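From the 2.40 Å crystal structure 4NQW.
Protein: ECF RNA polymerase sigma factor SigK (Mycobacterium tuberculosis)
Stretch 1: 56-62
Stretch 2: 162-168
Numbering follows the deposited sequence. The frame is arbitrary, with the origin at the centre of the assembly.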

# COMPACT_ATOMS: atom_id res chain seq x y z
N GLY A 56 -9.06 -8.05 -1.70
CA GLY A 56 -10.00 -7.09 -1.13
C GLY A 56 -9.60 -5.64 -1.36
O GLY A 56 -10.46 -4.79 -1.61
N LEU A 57 -8.31 -5.36 -1.29
CA LEU A 57 -7.81 -4.01 -1.56
C LEU A 57 -8.01 -3.66 -3.02
O LEU A 57 -8.53 -2.59 -3.35
CB LEU A 57 -6.33 -3.87 -1.18
CG LEU A 57 -5.69 -2.52 -1.53
CD1 LEU A 57 -6.46 -1.36 -0.91
CD2 LEU A 57 -4.24 -2.49 -1.09
N VAL A 58 -7.60 -4.57 -3.91
CA VAL A 58 -7.74 -4.36 -5.35
C VAL A 58 -9.22 -4.17 -5.72
O VAL A 58 -9.56 -3.22 -6.42
CB VAL A 58 -7.12 -5.53 -6.14
CG1 VAL A 58 -7.45 -5.42 -7.62
CG2 VAL A 58 -5.61 -5.54 -5.95
N MET A 59 -10.08 -5.07 -5.23
CA MET A 59 -11.53 -4.92 -5.41
C MET A 59 -12.01 -3.53 -4.99
O MET A 59 -12.76 -2.89 -5.72
CB MET A 59 -12.31 -5.98 -4.61
CG MET A 59 -12.77 -7.19 -5.42
SD MET A 59 -13.70 -6.79 -6.92
CE MET A 59 -14.95 -5.67 -6.30
N ARG A 60 -11.57 -3.08 -3.82
CA ARG A 60 -11.95 -1.78 -3.30
C ARG A 60 -11.58 -0.64 -4.25
O ARG A 60 -12.38 0.27 -4.46
CB ARG A 60 -11.30 -1.56 -1.92
CG ARG A 60 -11.61 -0.22 -1.27
CD ARG A 60 -13.10 -0.04 -1.00
NE ARG A 60 -13.57 1.28 -1.44
CZ ARG A 60 -13.73 2.34 -0.65
NH1 ARG A 60 -13.48 2.28 0.66
NH2 ARG A 60 -14.15 3.48 -1.18
N VAL A 61 -10.38 -0.70 -4.82
CA VAL A 61 -9.87 0.36 -5.69
C VAL A 61 -10.49 0.30 -7.08
O VAL A 61 -10.97 1.32 -7.59
CB VAL A 61 -8.33 0.31 -5.80
CG1 VAL A 61 -7.82 1.36 -6.78
CG2 VAL A 61 -7.69 0.52 -4.44
N LEU A 62 -10.49 -0.88 -7.69
CA LEU A 62 -10.97 -1.05 -9.07
C LEU A 62 -12.48 -1.23 -9.18
O LEU A 62 -13.09 -0.74 -10.14
CB LEU A 62 -10.26 -2.24 -9.72
CG LEU A 62 -8.73 -2.27 -9.65
CD1 LEU A 62 -8.19 -3.47 -10.40
CD2 LEU A 62 -8.12 -0.99 -10.20
N ILE A 162 -7.65 10.15 3.27
CA ILE A 162 -7.34 8.74 3.00
C ILE A 162 -8.32 8.15 1.99
O ILE A 162 -7.92 7.38 1.12
CB ILE A 162 -7.32 7.91 4.31
CG1 ILE A 162 -6.19 8.41 5.22
CG2 ILE A 162 -7.14 6.42 4.00
CD1 ILE A 162 -6.01 7.63 6.50
N GLU A 163 -9.59 8.52 2.10
CA GLU A 163 -10.62 8.03 1.18
C GLU A 163 -10.32 8.40 -0.27
O GLU A 163 -10.40 7.55 -1.16
CB GLU A 163 -12.00 8.58 1.58
CG GLU A 163 -13.18 7.82 1.00
CD GLU A 163 -13.48 6.52 1.74
OE1 GLU A 163 -13.65 6.56 2.98
OE2 GLU A 163 -13.54 5.46 1.08
N LEU A 164 -9.97 9.66 -0.51
CA LEU A 164 -9.71 10.15 -1.87
C LEU A 164 -8.34 9.71 -2.39
O LEU A 164 -8.24 9.25 -3.53
CB LEU A 164 -9.82 11.67 -1.93
CG LEU A 164 -11.22 12.26 -1.71
CD1 LEU A 164 -11.14 13.77 -1.60
CD2 LEU A 164 -12.18 11.86 -2.83
N ALA A 165 -7.31 9.84 -1.57
CA ALA A 165 -5.94 9.53 -2.00
C ALA A 165 -5.71 8.03 -2.11
O ALA A 165 -5.32 7.53 -3.16
CB ALA A 165 -4.93 10.15 -1.06
N TYR A 166 -5.94 7.32 -1.01
CA TYR A 166 -5.65 5.89 -0.95
C TYR A 166 -6.67 5.08 -1.76
O TYR A 166 -6.30 4.45 -2.74
CB TYR A 166 -5.59 5.42 0.51
CG TYR A 166 -5.00 4.05 0.69
CD1 TYR A 166 -3.62 3.83 0.56
CD2 TYR A 166 -5.80 2.96 1.01
CE1 TYR A 166 -3.08 2.57 0.73
CE2 TYR A 166 -5.27 1.69 1.18
CZ TYR A 166 -3.91 1.50 1.04
OH TYR A 166 -3.39 0.24 1.21
N TYR A 167 -7.94 5.12 -1.38
CA TYR A 167 -8.96 4.32 -2.07
C TYR A 167 -9.37 4.88 -3.43
O TYR A 167 -9.53 4.12 -4.39
CB TYR A 167 -10.18 4.10 -1.18
CG TYR A 167 -9.88 3.28 0.05
CD1 TYR A 167 -9.26 2.04 -0.06
CD2 TYR A 167 -10.20 3.75 1.32
CE1 TYR A 167 -8.97 1.28 1.06
CE2 TYR A 167 -9.91 3.00 2.45
CZ TYR A 167 -9.30 1.77 2.32
OH TYR A 167 -9.02 1.02 3.43
N GLY A 168 -9.53 6.20 -3.51
CA GLY A 168 -9.92 6.86 -4.76
C GLY A 168 -8.79 6.99 -5.78
O GLY A 168 -9.04 7.27 -6.95
O HOH W 1 -11.41 3.70 -6.39

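Both stretches are helical, and both helices begin earlier in the chain. In the first, the i to i+4 pattern is regular: Arg60 N donates to Gly56 O at 3.0 Å, Val61 N to Leu57 O at 3.0 Å, and Leu62 N to Val58 O at 2.8 Å. The second departs from that pattern. Tyr166 N still reaches Ile162 O at 2.9 Å, but Tyr167 N also points back to Ile162 O, in a weak bond of 3.4 Å, and Gly168 N bonds to Glu163 O at 2.8 Å. These i to i+5 bonds mark a wider, pi-type turn over residues 163 to 167.

The helix axes approach to 10.7 Å, with 110° between their N-to-C directions, so the helices cross steeply and contact is concentrated in a few residues. The nearest CA atoms, those of Val61 and Tyr167, lie 5.4 Å apart. Here main chain meets main chain: Val61 CA is 4.0 Å from Tyr167 O, and one water donates to both carbonyls, 2.7 Å from its oxygen to Val61 O and 2.8 Å to Tyr167 O. The water thus links two acceptors that could not hydrogen bond to each other directly.

Among the side chains, Arg60 makes the polar contacts. Its CA-to-CB bond points toward the second stretch, and its guanidinium meets Glu163 in a salt bridge, with NH2 of Arg60 3.1 Å from OE2 of Glu163. Arg60 NH1 also donates to Glu163 OE2, at 3.2 Å, so a single carboxylate oxygen accepts from both nitrogens; the N-H...O angles, 147° from NH2 and 140° from NH1, are moderately bent. This oxygen sits at the guanidinium edge, which leaves the faces free for stacking. Tyr167 covers one of them: the planes are inclined by only 17° and their centres are 4.5 Å apart. Arg60 CZ lies 4.5 Å from the Tyr167 ring centroid and 30° off the ring normal, an off-centre cation-pi arrangement. The aliphatic part of Arg60 packs as well, its CG 3.5 Å from Tyr167 CD1.

Leu57 supplies an apolar contact to both tyrosines. Its CA-to-CB bond points sideways, but the end of the side chain comes nearer: Leu57 CD1 lies 3.9 Å from Tyr166 CE2 and 4.1 Å from Tyr167 CE1. The methyl sits at the edge of the Tyr167 ring, whereas Arg60 occupies a face, so the two residues use different parts of the same ring.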